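Local coordinates for protein Myo-inositol phosphohydrolase (Mitsuokella multacida, PDB 4WU3) that probably removes phosphate groups from myo-inositol phosphates such as phytate by hydrolysis, using a fold related to protein tyrosine phosphatases, at residues S393-N398 with H537-A542. The protein carries 2 engineered substitutions. Residues are numbered along the deposited sequence; the frame is centred on the assembly and turned at random.
Sequences SAEFSN and HFHSQA. Engineered in segment 537-542: Ser-540 (natural residue Cys). With 4IP (inositol-(1,3,4,5)-tetrakisphosphate), chain F.
The imidazole of His-539 meets the 393-398 loop through two different side chains. Phe-396 points a ring edge at its face, CE2 lying 3.7 Å from His-539 CD2, in a T-shaped pair with planes 67° apart. Glu-395 leaves its backbone with CG anti to N (chi1 -175°) and then bends, which carries the carboxylate over the CE1 side of the same imidazole face that Phe-396 approaches; Glu-395 OE1 stands obliquely off His-539 CE1 at 3.0 Å, and the two planes are inclined at 60°. No bond joins this pair: Glu-395 forms a salt bridge with Arg-422, while His-539 NE2 hydrogen-bonds to Glu-493. The other ring nitrogen, His-539 ND1, gives an almost straight, in-plane bond of 3.0 Å to a lone pair of the carbonyl O of Ser-540. With both nitrogens engaged, the rotation of the imidazole is fixed.

Two residues earlier on the strand, His-537 NE2 donates within its own ring plane to Ser-393 OG, 3.0 Å away. That hydroxyl donates in turn to Ala-394 O, in the carbonyl plane and on a lone pair, and so joins the imidazole to the loop carbonyl; His-537 ND1 is paired with Ser-391. Main-chain bonds tie the segments at two levels, from Ser-393 N to Phe-538 O and from Glu-395 N to Gln-541 O, while Ala-394 CB rests against that same Gln-541 carbonyl O at 3.5 Å.

Beyond His-539 the chain turns toward the inositol tetrakisphosphate. Ser-540, an engineered replacement of the natural Cys, directs OG at phosphate oxygen O2P, and Gln-541 N donates to O3P at 3.2 Å. The contact thus backs the start of the phosphate-binding P-loop, the HCXXGXXR signature of protein tyrosine phosphatases, where the loop leaves its central parallel strand.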
loop_
_atom_site.group_PDB
_atom_site.type_symbol
_atom_site.label_atom_id
_atom_site.label_comp_id
_atom_site.label_asym_id
_atom_site.label_seq_id
_atom_site.Cartn_x
_atom_site.Cartn_y
_atom_site.Cartn_z
ATOM N N SER A 393 -11.274 36.550 -23.710
ATOM C CA SER A 393 -10.650 35.677 -24.681
ATOM C C SER A 393 -9.576 34.826 -24.039
ATOM O O SER A 393 -9.240 34.990 -22.866
ATOM C CB SER A 393 -10.006 36.497 -25.801
ATOM O OG SER A 393 -8.854 37.192 -25.331
ATOM N N ALA A 394 -9.025 33.931 -24.845
ATOM C CA ALA A 394 -7.808 33.224 -24.500
ATOM C C ALA A 394 -6.643 34.199 -24.435
ATOM O O ALA A 394 -6.790 35.379 -24.747
ATOM C CB ALA A 394 -7.522 32.143 -25.532
ATOM N N GLU A 395 -5.486 33.705 -24.017
ATOM C CA GLU A 395 -4.282 34.513 -24.038
ATOM C C GLU A 395 -4.024 35.008 -25.458
ATOM O O GLU A 395 -4.475 34.397 -26.426
ATOM C CB GLU A 395 -3.091 33.704 -23.541
ATOM C CG GLU A 395 -1.818 34.516 -23.424
ATOM C CD GLU A 395 -1.903 35.557 -22.334
ATOM O OE1 GLU A 395 -1.667 35.236 -21.156
ATOM O OE2 GLU A 395 -2.209 36.714 -22.651
ATOM N N PHE A 396 -3.298 36.116 -25.577
ATOM C CA PHE A 396 -3.012 36.726 -26.880
ATOM C C PHE A 396 -1.515 36.939 -27.112
ATOM O O PHE A 396 -0.786 37.406 -26.229
ATOM C CB PHE A 396 -3.743 38.074 -27.033
ATOM C CG PHE A 396 -3.609 38.985 -25.840
ATOM C CD1 PHE A 396 -2.460 39.728 -25.642
ATOM C CD2 PHE A 396 -4.636 39.092 -24.915
ATOM C CE1 PHE A 396 -2.331 40.559 -24.543
ATOM C CE2 PHE A 396 -4.525 39.926 -23.811
ATOM C CZ PHE A 396 -3.369 40.665 -23.630
ATOM N N SER A 397 -1.071 36.580 -28.312
ATOM C CA SER A 397 0.227 36.974 -28.806
ATOM C C SER A 397 0.150 38.452 -29.202
ATOM O O SER A 397 -0.928 39.048 -29.173
ATOM C CB SER A 397 0.551 36.157 -30.042
ATOM O OG SER A 397 -0.453 36.354 -31.012
ATOM N N ASN A 398 1.281 39.024 -29.616
ATOM C CA ASN A 398 1.311 40.410 -30.097
ATOM C C ASN A 398 0.359 40.638 -31.257
ATOM O O ASN A 398 -0.401 41.603 -31.281
ATOM C CB ASN A 398 2.712 40.811 -30.549
ATOM C CG ASN A 398 2.760 42.238 -31.076
ATOM O OD1 ASN A 398 2.108 43.129 -30.532
ATOM N ND2 ASN A 398 3.503 42.454 -32.154
ATOM N N HIS A 537 -11.523 43.771 -20.319
ATOM C CA HIS A 537 -11.274 42.586 -21.132
ATOM C C HIS A 537 -10.581 41.505 -20.320
ATOM O O HIS A 537 -9.409 41.620 -19.996
ATOM C CB HIS A 537 -10.419 42.909 -22.347
ATOM C CG HIS A 537 -10.121 41.708 -23.185
ATOM N ND1 HIS A 537 -10.940 41.299 -24.214
ATOM C CD2 HIS A 537 -9.122 40.800 -23.117
ATOM C CE1 HIS A 537 -10.448 40.205 -24.758
ATOM N NE2 HIS A 537 -9.342 39.883 -24.115
ATOM N N PHE A 538 -11.316 40.449 -19.990
ATOM C CA PHE A 538 -10.762 39.369 -19.209
ATOM C C PHE A 538 -10.116 38.326 -20.094
ATOM O O PHE A 538 -10.670 37.937 -21.126
ATOM C CB PHE A 538 -11.848 38.699 -18.390
ATOM C CG PHE A 538 -12.432 39.574 -17.341
ATOM C CD1 PHE A 538 -11.856 39.660 -16.098
ATOM C CD2 PHE A 538 -13.573 40.308 -17.603
ATOM C CE1 PHE A 538 -12.410 40.472 -15.121
ATOM C CE2 PHE A 538 -14.120 41.130 -16.640
ATOM C CZ PHE A 538 -13.540 41.206 -15.395
ATOM N N HIS A 539 -8.946 37.858 -19.677
ATOM C CA HIS A 539 -8.328 36.704 -20.325
ATOM C C HIS A 539 -7.696 35.804 -19.279
ATOM O O HIS A 539 -7.326 36.239 -18.191
ATOM C CB HIS A 539 -7.289 37.121 -21.392
ATOM C CG HIS A 539 -5.927 37.404 -20.841
ATOM N ND1 HIS A 539 -5.019 36.409 -20.546
ATOM C CD2 HIS A 539 -5.325 38.569 -20.516
ATOM C CE1 HIS A 539 -3.920 36.951 -20.055
ATOM N NE2 HIS A 539 -4.079 38.260 -20.027
ATOM N N SER A 540 -7.593 34.531 -19.616
ATOM C CA SER A 540 -6.814 33.605 -18.827
ATOM C C SER A 540 -5.980 32.841 -19.844
ATOM O O SER A 540 -5.408 33.463 -20.738
ATOM C CB SER A 540 -7.726 32.710 -17.991
ATOM O OG SER A 540 -8.903 32.407 -18.710
ATOM N N GLN A 541 -5.892 31.521 -19.732
ATOM C CA GLN A 541 -5.084 30.749 -20.681
ATOM C C GLN A 541 -5.918 30.484 -21.914
ATOM O O GLN A 541 -5.505 30.797 -23.023
ATOM C CB GLN A 541 -4.597 29.422 -20.066
ATOM C CG GLN A 541 -3.426 28.769 -20.798
ATOM C CD GLN A 541 -3.822 28.014 -22.060
ATOM O OE1 GLN A 541 -4.935 27.514 -22.177
ATOM N NE2 GLN A 541 -2.895 27.911 -23.000
ATOM N N ALA A 542 -7.107 29.930 -21.702
ATOM C CA ALA A 542 -7.989 29.529 -22.799
ATOM C C ALA A 542 -9.226 30.408 -22.960
ATOM O O ALA A 542 -10.016 30.208 -23.876
ATOM C CB ALA A 542 -8.421 28.088 -22.596
HETATM C C1 4IP F . -8.938 26.441 -18.680
HETATM O O1 4IP F . -9.420 27.745 -19.003
HETATM C C2 4IP F . -7.670 26.140 -19.468
HETATM O O2 4IP F . -7.924 26.307 -20.857
HETATM C C3 4IP F . -7.197 24.709 -19.248
HETATM O O3 4IP F . -6.029 24.464 -20.035
HETATM C C4 4IP F . -8.281 23.694 -19.601
HETATM O O4 4IP F . -7.809 22.380 -19.281
HETATM C C5 4IP F . -9.554 23.990 -18.817
HETATM O O5 4IP F . -10.591 23.077 -19.183
HETATM C C6 4IP F . -10.026 25.427 -19.034
HETATM O O6 4IP F . -11.193 25.690 -18.252
HETATM P P1 4IP F . -8.858 29.080 -18.306
HETATM O O1P 4IP F . -9.389 29.018 -16.900
HETATM O O2P 4IP F . -9.441 30.173 -19.164
HETATM O O3P 4IP F . -7.360 28.967 -18.430
HETATM P P3 4IP F . -4.666 23.963 -19.330
HETATM O O4P 4IP F . -5.128 22.914 -18.346
HETATM O O5P 4IP F . -4.098 25.216 -18.704
HETATM O O6P 4IP F . -3.842 23.399 -20.460
HETATM P P4 4IP F . -7.857 21.161 -20.342
HETATM O O7P 4IP F . -7.255 21.725 -21.606
HETATM O O8P 4IP F . -7.001 20.110 -19.680
HETATM O O9P 4IP F . -9.334 20.829 -20.435
HETATM P P5 4IP F . -11.617 22.533 -18.060
HETATM O OPF 4IP F . -10.836 22.549 -16.755
HETATM O OPG 4IP F . -11.967 21.150 -18.567
HETATM O OPH 4IP F . -12.760 23.522 -18.093
#